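Alkyl hydroperoxide reductase/ Thiol specific antioxidant/ Mal allergen (Burkholderia ambifaria, PDB 5ENU) probably reduces hydrogen peroxide and organic hydroperoxides through a redox-active cysteine, as peroxiredoxins of the thioredoxin fold do. Local coordinates at residues G27-S32 with P94-S99; A69-I74 with S156-L161; F130-D133 with V137-Q140. All blocks are in the same frame, centred on the assembly; numbering follows the deposited sequence. Where two conformers were deposited one is given.

Interaction 1: residues G27-S32 with P94-S99; sequences GDISLS and PFPLIS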
loop_
_atom_site.group_PDB
_atom_site.type_symbol
_atom_site.label_atom_id
_atom_site.label_comp_id
_atom_site.label_asym_id
_atom_site.label_seq_id
_atom_site.Cartn_x
_atom_site.Cartn_y
_atom_site.Cartn_z
ATOM N N GLY A 27 0.335 15.925 -0.247
ATOM C CA GLY A 27 0.557 16.199 -1.651
ATOM C C GLY A 27 0.740 14.926 -2.461
ATOM O O GLY A 27 0.910 13.824 -1.938
ATOM N N ASP A 28 0.745 15.117 -3.763
ATOM C CA ASP A 28 0.709 14.001 -4.683
ATOM C C ASP A 28 2.039 13.261 -4.680
ATOM O O ASP A 28 3.109 13.843 -4.458
ATOM C CB ASP A 28 0.402 14.521 -6.084
ATOM C CG ASP A 28 1.489 15.458 -6.626
ATOM O OD1 ASP A 28 1.939 16.411 -5.926
ATOM O OD2 ASP A 28 1.870 15.257 -7.791
ATOM N N ILE A 29 1.963 11.956 -4.944
ATOM C CA ILE A 29 3.131 11.087 -4.984
ATOM C C ILE A 29 3.157 10.371 -6.321
ATOM O O ILE A 29 2.141 9.812 -6.747
ATOM C CB ILE A 29 3.085 10.043 -3.852
ATOM C CG1 ILE A 29 3.164 10.755 -2.505
ATOM C CG2 ILE A 29 4.214 9.010 -4.029
ATOM C CD1 ILE A 29 2.960 9.846 -1.308
ATOM N N SER A 30 4.319 10.365 -6.964
ATOM C CA SER A 30 4.557 9.556 -8.150
ATOM C C SER A 30 5.515 8.422 -7.807
ATOM O O SER A 30 6.415 8.582 -6.986
ATOM C CB SER A 30 5.161 10.383 -9.292
ATOM O OG SER A 30 4.303 11.444 -9.674
ATOM N N LEU A 31 5.333 7.273 -8.466
ATOM C CA LEU A 31 6.264 6.170 -8.258
ATOM C C LEU A 31 7.689 6.604 -8.554
ATOM O O LEU A 31 8.626 6.171 -7.874
ATOM C CB LEU A 31 5.872 4.988 -9.140
ATOM C CG LEU A 31 6.799 3.769 -9.052
ATOM C CD1 LEU A 31 6.790 3.187 -7.636
ATOM C CD2 LEU A 31 6.402 2.734 -10.107
ATOM N N SER A 32 7.866 7.492 -9.536
ATOM C CA SER A 32 9.201 7.974 -9.867
ATOM C C SER A 32 9.857 8.730 -8.713
ATOM O O SER A 32 11.097 8.755 -8.628
ATOM C CB SER A 32 9.142 8.845 -11.115
ATOM O OG SER A 32 8.327 9.974 -10.889
ATOM N N PRO A 94 3.904 8.151 10.578
ATOM C CA PRO A 94 5.031 8.940 10.060
ATOM C C PRO A 94 5.248 8.800 8.560
ATOM O O PRO A 94 6.308 9.191 8.067
ATOM C CB PRO A 94 6.222 8.328 10.815
ATOM C CG PRO A 94 5.849 6.895 10.936
ATOM C CD PRO A 94 4.359 6.893 11.188
ATOM N N PHE A 95 4.275 8.265 7.836
ATOM C CA PHE A 95 4.411 7.961 6.426
ATOM C C PHE A 95 3.116 8.360 5.740
ATOM O O PHE A 95 2.093 8.570 6.406
ATOM C CB PHE A 95 4.742 6.471 6.211
ATOM C CG PHE A 95 3.764 5.523 6.853
ATOM C CD1 PHE A 95 2.533 5.250 6.254
ATOM C CD2 PHE A 95 4.087 4.874 8.050
ATOM C CE1 PHE A 95 1.631 4.364 6.845
ATOM C CE2 PHE A 95 3.182 3.986 8.633
ATOM C CZ PHE A 95 1.965 3.737 8.031
ATOM N N PRO A 96 3.130 8.495 4.411
ATOM C CA PRO A 96 1.953 9.012 3.695
ATOM C C PRO A 96 0.895 7.948 3.442
ATOM O O PRO A 96 1.168 6.750 3.424
ATOM C CB PRO A 96 2.519 9.483 2.344
ATOM C CG PRO A 96 4.009 9.325 2.426
ATOM C CD PRO A 96 4.319 8.393 3.545
ATOM N N LEU A 97 -0.329 8.426 3.202
ATOM C CA LEU A 97 -1.442 7.596 2.746
ATOM C C LEU A 97 -1.936 8.142 1.408
ATOM O O LEU A 97 -2.303 9.320 1.317
ATOM C CB LEU A 97 -2.599 7.617 3.756
ATOM C CG LEU A 97 -2.266 7.116 5.163
ATOM C CD1 LEU A 97 -3.489 7.316 6.066
ATOM C CD2 LEU A 97 -1.814 5.636 5.160
ATOM N N ILE A 98 -1.978 7.277 0.388
ATOM C CA ILE A 98 -2.530 7.639 -0.924
ATOM C C ILE A 98 -4.046 7.465 -0.900
ATOM O O ILE A 98 -4.551 6.430 -0.434
ATOM C CB ILE A 98 -1.897 6.776 -2.033
ATOM C CG1 ILE A 98 -0.488 7.296 -2.364
ATOM C CG2 ILE A 98 -2.784 6.765 -3.270
ATOM C CD1 ILE A 98 0.326 6.381 -3.305
ATOM N N SER A 99 -4.764 8.465 -1.409
ATOM C CA SER A 99 -6.212 8.367 -1.614
ATOM C C SER A 99 -6.465 7.844 -3.024
ATOM O O SER A 99 -6.332 8.580 -4.005
ATOM C CB SER A 99 -6.890 9.720 -1.415
ATOM O OG SER A 99 -8.261 9.594 -1.753
#
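I29 and P96 carry this contact, with I98 as its third member, and together they illustrate how one extended side chain can seat a small hairpin on a sheet. I29 contributes the largest share of the buried surface. Its ethyl arm starts beside the backbone N and then runs out straight (chi2 173°), so that the terminal CD1 is the part that reaches the other segment. CD1 of I29 meets the ring of P96 at CB, 3.7 Å away, and CG of the same proline follows at 3.9 Å from I29 CD1. The isoleucine arm and the proline ring cross at about a right angle, methyl end against ring carbons.

I98 joins more loosely. The bond leaving its CA does not aim at I29, but the side chain comes nearer further out: I98 CG1 lies 4.4 Å from I29 CD1. The backbones stay well apart, with the CA atoms of I29 and I98 separated by 7.8 Å. The contact between the segments is therefore apolar side-chain packing, not sheet pairing. Each segment finds its backbone partners in other residues: I29 pairs with A22 in the hairpin, while P96 and I98 bond to G75 of strand 71-77. I74, on that strand, touches both I29 and I98 and completes the apolar patch. The CB of L97 points away from the hairpin, and its side chain touches H84 and F87 of helix 81-91.

This is the N-terminal beta hairpin characteristic of peroxiredoxins, an addition to the thioredoxin fold, here packed against edge strand 97-99 of the central sheet.

Interaction 2: residues A69-I74 with S156-L161; sequences AGAEII and SAVQAL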
loop_
_atom_site.group_PDB
_atom_site.type_symbol
_atom_site.label_atom_id
_atom_site.label_comp_id
_atom_site.label_asym_id
_atom_site.label_seq_id
_atom_site.Cartn_x
_atom_site.Cartn_y
_atom_site.Cartn_z
ATOM N N ALA A 69 16.778 0.515 6.643
ATOM C CA ALA A 69 16.999 -0.442 5.572
ATOM C C ALA A 69 16.761 0.150 4.189
ATOM O O ALA A 69 16.763 -0.591 3.204
ATOM C CB ALA A 69 16.158 -1.705 5.795
ATOM N N GLY A 70 16.551 1.457 4.080
ATOM C CA GLY A 70 16.445 2.097 2.777
ATOM C C GLY A 70 15.062 2.082 2.166
ATOM O O GLY A 70 14.932 2.241 0.941
ATOM N N ALA A 71 14.023 1.902 2.969
ATOM C CA ALA A 71 12.665 1.766 2.464
ATOM C C ALA A 71 11.775 2.904 2.940
ATOM O O ALA A 71 11.993 3.491 4.008
ATOM C CB ALA A 71 12.040 0.440 2.923
ATOM N N GLU A 72 10.759 3.199 2.130
ATOM C CA GLU A 72 9.636 4.042 2.507
ATOM C C GLU A 72 8.381 3.173 2.572
ATOM O O GLU A 72 8.287 2.145 1.900
ATOM C CB GLU A 72 9.444 5.174 1.478
ATOM C CG GLU A 72 8.243 6.146 1.730
ATOM C CD GLU A 72 8.287 6.914 3.068
ATOM O OE1 GLU A 72 8.380 8.160 3.026
ATOM O OE2 GLU A 72 8.196 6.293 4.155
ATOM N N ILE A 73 7.429 3.585 3.408
ATOM C CA ILE A 73 6.112 2.964 3.519
ATOM C C ILE A 73 5.092 3.937 2.942
ATOM O O ILE A 73 5.150 5.140 3.222
ATOM C CB ILE A 73 5.766 2.677 4.998
ATOM C CG1 ILE A 73 6.881 1.893 5.718
ATOM C CG2 ILE A 73 4.430 1.966 5.122
ATOM C CD1 ILE A 73 7.133 0.519 5.141
ATOM N N ILE A 74 4.154 3.419 2.148
ATOM C CA ILE A 74 2.982 4.177 1.719
ATOM C C ILE A 74 1.760 3.266 1.849
ATOM O O ILE A 74 1.737 2.172 1.276
ATOM C CB ILE A 74 3.103 4.728 0.285
ATOM C CG1 ILE A 74 4.318 5.647 0.130
ATOM C CG2 ILE A 74 1.802 5.455 -0.127
ATOM C CD1 ILE A 74 4.545 6.127 -1.298
ATOM N N SER A 156 11.477 -8.150 7.240
ATOM C CA SER A 156 12.496 -9.141 6.907
ATOM C C SER A 156 12.795 -9.126 5.414
ATOM O O SER A 156 13.958 -9.151 5.003
ATOM C CB SER A 156 12.042 -10.532 7.352
ATOM O OG SER A 156 11.899 -10.603 8.760
ATOM N N ALA A 157 11.756 -9.052 4.582
ATOM C CA ALA A 157 11.974 -9.045 3.140
ATOM C C ALA A 157 12.733 -7.794 2.702
ATOM O O ALA A 157 13.663 -7.880 1.891
ATOM C CB ALA A 157 10.624 -9.167 2.424
ATOM N N VAL A 158 12.369 -6.630 3.253
ATOM C CA VAL A 158 13.080 -5.388 2.956
ATOM C C VAL A 158 14.557 -5.522 3.310
ATOM O O VAL A 158 15.446 -5.119 2.541
ATOM C CB VAL A 158 12.423 -4.214 3.707
ATOM C CG1 VAL A 158 13.354 -3.000 3.786
ATOM C CG2 VAL A 158 11.084 -3.816 3.039
ATOM N N GLN A 159 14.843 -6.086 4.487
ATOM C CA GLN A 159 16.228 -6.173 4.945
ATOM C C GLN A 159 17.055 -7.133 4.100
ATOM O O GLN A 159 18.273 -6.969 3.993
ATOM C CB GLN A 159 16.262 -6.573 6.419
ATOM C CG GLN A 159 15.767 -5.462 7.343
ATOM C CD GLN A 159 15.545 -5.924 8.755
ATOM O OE1 GLN A 159 15.230 -7.080 8.997
ATOM N NE2 GLN A 159 15.688 -5.012 9.697
ATOM N N ALA A 160 16.428 -8.151 3.526
ATOM C CA ALA A 160 17.144 -9.160 2.765
ATOM C C ALA A 160 17.329 -8.803 1.297
ATOM O O ALA A 160 18.027 -9.540 0.596
ATOM C CB ALA A 160 16.410 -10.501 2.832
ATOM N N LEU A 161 16.732 -7.718 0.806
ATOM C CA LEU A 161 16.877 -7.384 -0.610
ATOM C C LEU A 161 18.340 -7.124 -0.962
ATOM O O LEU A 161 19.087 -6.536 -0.165
ATOM C CB LEU A 161 16.049 -6.170 -0.991
ATOM C CG LEU A 161 14.569 -6.356 -1.289
ATOM C CD1 LEU A 161 13.988 -5.038 -1.757
ATOM C CD2 LEU A 161 14.274 -7.461 -2.322
ATOM O OXT LEU A 161 18.808 -7.501 -2.049
#
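A69 and V158 meet through their methyl groups, and the contact shows how a helix can be docked on a turn by small apolar groups. The apolar part centres on CG1 of V158. Rotation about the valine's first bond places this methyl opposite the backbone N (chi1 162°) and brings it to two alanines at once: V158 CG1 lies 3.7 Å from A69 CB and 3.8 Å from A71 CB. A looser aliphatic touch joins A69 CB to CG of Q159, at 4.1 Å, on the more exposed margin. The backbones come close here: the CA atoms of A69 and Q159 are 5.8 Å apart.

Polar links run alongside rather than directly between the segments. K38 NZ bonds both A69 O and V158 O, so one lysine ammonium group ties the two carbonyls together. Within 69-74, E72 OE2 accepts a hydrogen bond from I73 N at 2.9 Å through its anti lone pair, and the same oxygen is also hydrogen-bonded to Y63 OH.

G70, at positive phi, is the C-prime residue of a Schellman motif that ends helix 50-68, with A71 N bonded to F66 O, and the chain then enters strand 71-77. A69 and A71, one on each side of that glycine in sequence, both point their CB toward helix 150-160.

The C-terminal turn of helix 150-160 thus packs on the start of strand 71-77. V158 also touches V40 of strand 38-43 and F66 of helix 50-68, while A157 reaches Q140 and W142 on strand 138-143.

Interaction 3: residues F130-D133 with V137-Q140; sequences FLID and VLRQ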
loop_
_atom_site.group_PDB
_atom_site.type_symbol
_atom_site.label_atom_id
_atom_site.label_comp_id
_atom_site.label_asym_id
_atom_site.label_seq_id
_atom_site.Cartn_x
_atom_site.Cartn_y
_atom_site.Cartn_z
ATOM N N PHE A 130 2.955 -4.891 -1.408
ATOM C CA PHE A 130 3.881 -5.021 -2.525
ATOM C C PHE A 130 5.207 -4.386 -2.149
ATOM O O PHE A 130 5.237 -3.264 -1.638
ATOM C CB PHE A 130 3.274 -4.336 -3.744
ATOM C CG PHE A 130 1.960 -4.942 -4.135
ATOM C CD1 PHE A 130 1.921 -6.062 -4.973
ATOM C CD2 PHE A 130 0.761 -4.459 -3.604
ATOM C CE1 PHE A 130 0.700 -6.658 -5.298
ATOM C CE2 PHE A 130 -0.450 -5.070 -3.928
ATOM C CZ PHE A 130 -0.471 -6.157 -4.782
ATOM N N LEU A 131 6.284 -5.128 -2.336
ATOM C CA LEU A 131 7.636 -4.649 -2.093
ATOM C C LEU A 131 8.279 -4.381 -3.443
ATOM O O LEU A 131 8.492 -5.310 -4.234
ATOM C CB LEU A 131 8.447 -5.656 -1.281
ATOM C CG LEU A 131 9.936 -5.350 -1.123
ATOM C CD1 LEU A 131 10.137 -3.957 -0.546
ATOM C CD2 LEU A 131 10.599 -6.394 -0.235
ATOM N N ILE A 132 8.559 -3.109 -3.706
ATOM C CA ILE A 132 9.142 -2.639 -4.955
ATOM C C ILE A 132 10.548 -2.156 -4.626
ATOM O O ILE A 132 10.738 -1.431 -3.641
ATOM C CB ILE A 132 8.273 -1.511 -5.544
ATOM C CG1 ILE A 132 6.852 -2.015 -5.838
ATOM C CG2 ILE A 132 8.935 -0.901 -6.775
ATOM C CD1 ILE A 132 5.840 -0.912 -6.022
ATOM N N ASP A 133 11.539 -2.572 -5.412
ATOM C CA ASP A 133 12.915 -2.204 -5.085
ATOM C C ASP A 133 13.273 -0.807 -5.592
ATOM O O ASP A 133 12.462 -0.099 -6.203
ATOM C CB ASP A 133 13.910 -3.296 -5.491
ATOM C CG ASP A 133 14.074 -3.448 -6.999
ATOM O OD1 ASP A 133 13.643 -2.566 -7.785
ATOM O OD2 ASP A 133 14.705 -4.460 -7.398
ATOM N N VAL A 137 11.213 -2.345 -9.631
ATOM C CA VAL A 137 10.750 -3.684 -9.982
ATOM C C VAL A 137 9.987 -4.291 -8.809
ATOM O O VAL A 137 10.381 -4.126 -7.639
ATOM C CB VAL A 137 11.951 -4.551 -10.398
ATOM C CG1 VAL A 137 11.577 -6.028 -10.498
ATOM C CG2 VAL A 137 12.512 -4.038 -11.708
ATOM N N LEU A 138 8.873 -4.966 -9.109
ATOM C CA LEU A 138 8.118 -5.651 -8.061
ATOM C C LEU A 138 8.870 -6.905 -7.635
ATOM O O LEU A 138 9.091 -7.807 -8.452
ATOM C CB LEU A 138 6.719 -6.010 -8.551
ATOM C CG LEU A 138 5.858 -6.735 -7.508
ATOM C CD1 LEU A 138 5.687 -5.892 -6.243
ATOM C CD2 LEU A 138 4.473 -7.156 -8.062
ATOM N N ARG A 139 9.260 -6.967 -6.362
ATOM C CA ARG A 139 10.079 -8.065 -5.861
ATOM C C ARG A 139 9.262 -9.099 -5.107
ATOM O O ARG A 139 9.616 -10.283 -5.117
ATOM C CB ARG A 139 11.191 -7.538 -4.940
ATOM C CG ARG A 139 12.140 -6.549 -5.622
ATOM C CD ARG A 139 12.924 -7.179 -6.755
ATOM N NE ARG A 139 13.790 -8.230 -6.245
ATOM C CZ ARG A 139 15.041 -8.042 -5.832
ATOM N NH1 ARG A 139 15.605 -6.826 -5.884
ATOM N NH2 ARG A 139 15.739 -9.067 -5.353
ATOM N N GLN A 140 8.183 -8.681 -4.452
ATOM C CA GLN A 140 7.384 -9.625 -3.694
ATOM C C GLN A 140 5.980 -9.057 -3.528
ATOM O O GLN A 140 5.804 -7.837 -3.373
ATOM C CB GLN A 140 8.034 -9.899 -2.338
ATOM C CG GLN A 140 7.321 -10.960 -1.536
ATOM C CD GLN A 140 8.181 -11.530 -0.420
ATOM O OE1 GLN A 140 9.338 -11.107 -0.202
ATOM N NE2 GLN A 140 7.615 -12.484 0.315
#
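L131 faces both R139 and Q140, the signature of a classic beta bulge, here in the hairpin formed by strands 120-132 and 138-143. The carbonyl O of L131 takes R139 N at 2.8 Å, nearly head-on, and Q140 N only weakly at 3.4 Å. In return L131 N bonds Q140 O at 2.9 Å, in the carbonyl plane. Beyond the bulge the register has shifted by one, and I132 stands opposite L138 in a non-hydrogen-bonded pair. Nearer the turn, D133 N bonds V137 O at 3.0 Å.

L138 supplies most of the apolar contact. With CG anti to the backbone N and a second torsion of 59°, it brings CD1 against strand 120-132, where L138 CD1 lies 3.8 Å from CB of F130 and close to the plane of the phenyl ring, at its edge. L138 CD1 also meets CG1 of I132 at 4.1 Å, so a single leucine methyl serves two neighbours. F130 meets the ring of F109 as well.

The polar side chains hold the turn. D133 adopts the crowded first torsion, between backbone N and carbonyl carbon (chi1 70°), which directs its carboxylate back toward the opposite segment. D133 OD1 accepts the N-H of V137 from above the carboxylate plane, with V137 N 3.1 Å from D133 OD1, and D135 N also bonds it, so two backbone N-H groups hold this oxygen. R139 folds at its second and third torsions, curling beside the aspartate with its CG near D133 CB. The two flat groups are almost perpendicular, 82° apart. A single-pronged salt bridge results: R139 NH1 meets D133 OD2 at 2.9 Å, on the anti lone pair of that oxygen and close to the guanidinium plane.

How the interactions relate
One central sheet underlies all three contacts. Interactions 1 and 2, with centres about 17 Å apart, work on opposite faces of strand 71-77: I74 turns toward the hairpin side, where its CG2 lies 3.6 Å from I98 CD1, while A71 faces helix 150-160. Interactions 2 and 3 are closer, about 10 Å between centres, because that helix also covers the hairpin of 130-140; V158 CG2 is 3.7 Å from L131 CD1. Interactions 1 and 3 (centres also about 17 Å apart) do not touch; nearest atoms are about 5 Å apart. In peroxiredoxins the peroxide-reacting cysteine sits near the N-terminal end of the helix corresponding to 50-68, whereas interaction 2 adjoins that helix's other end.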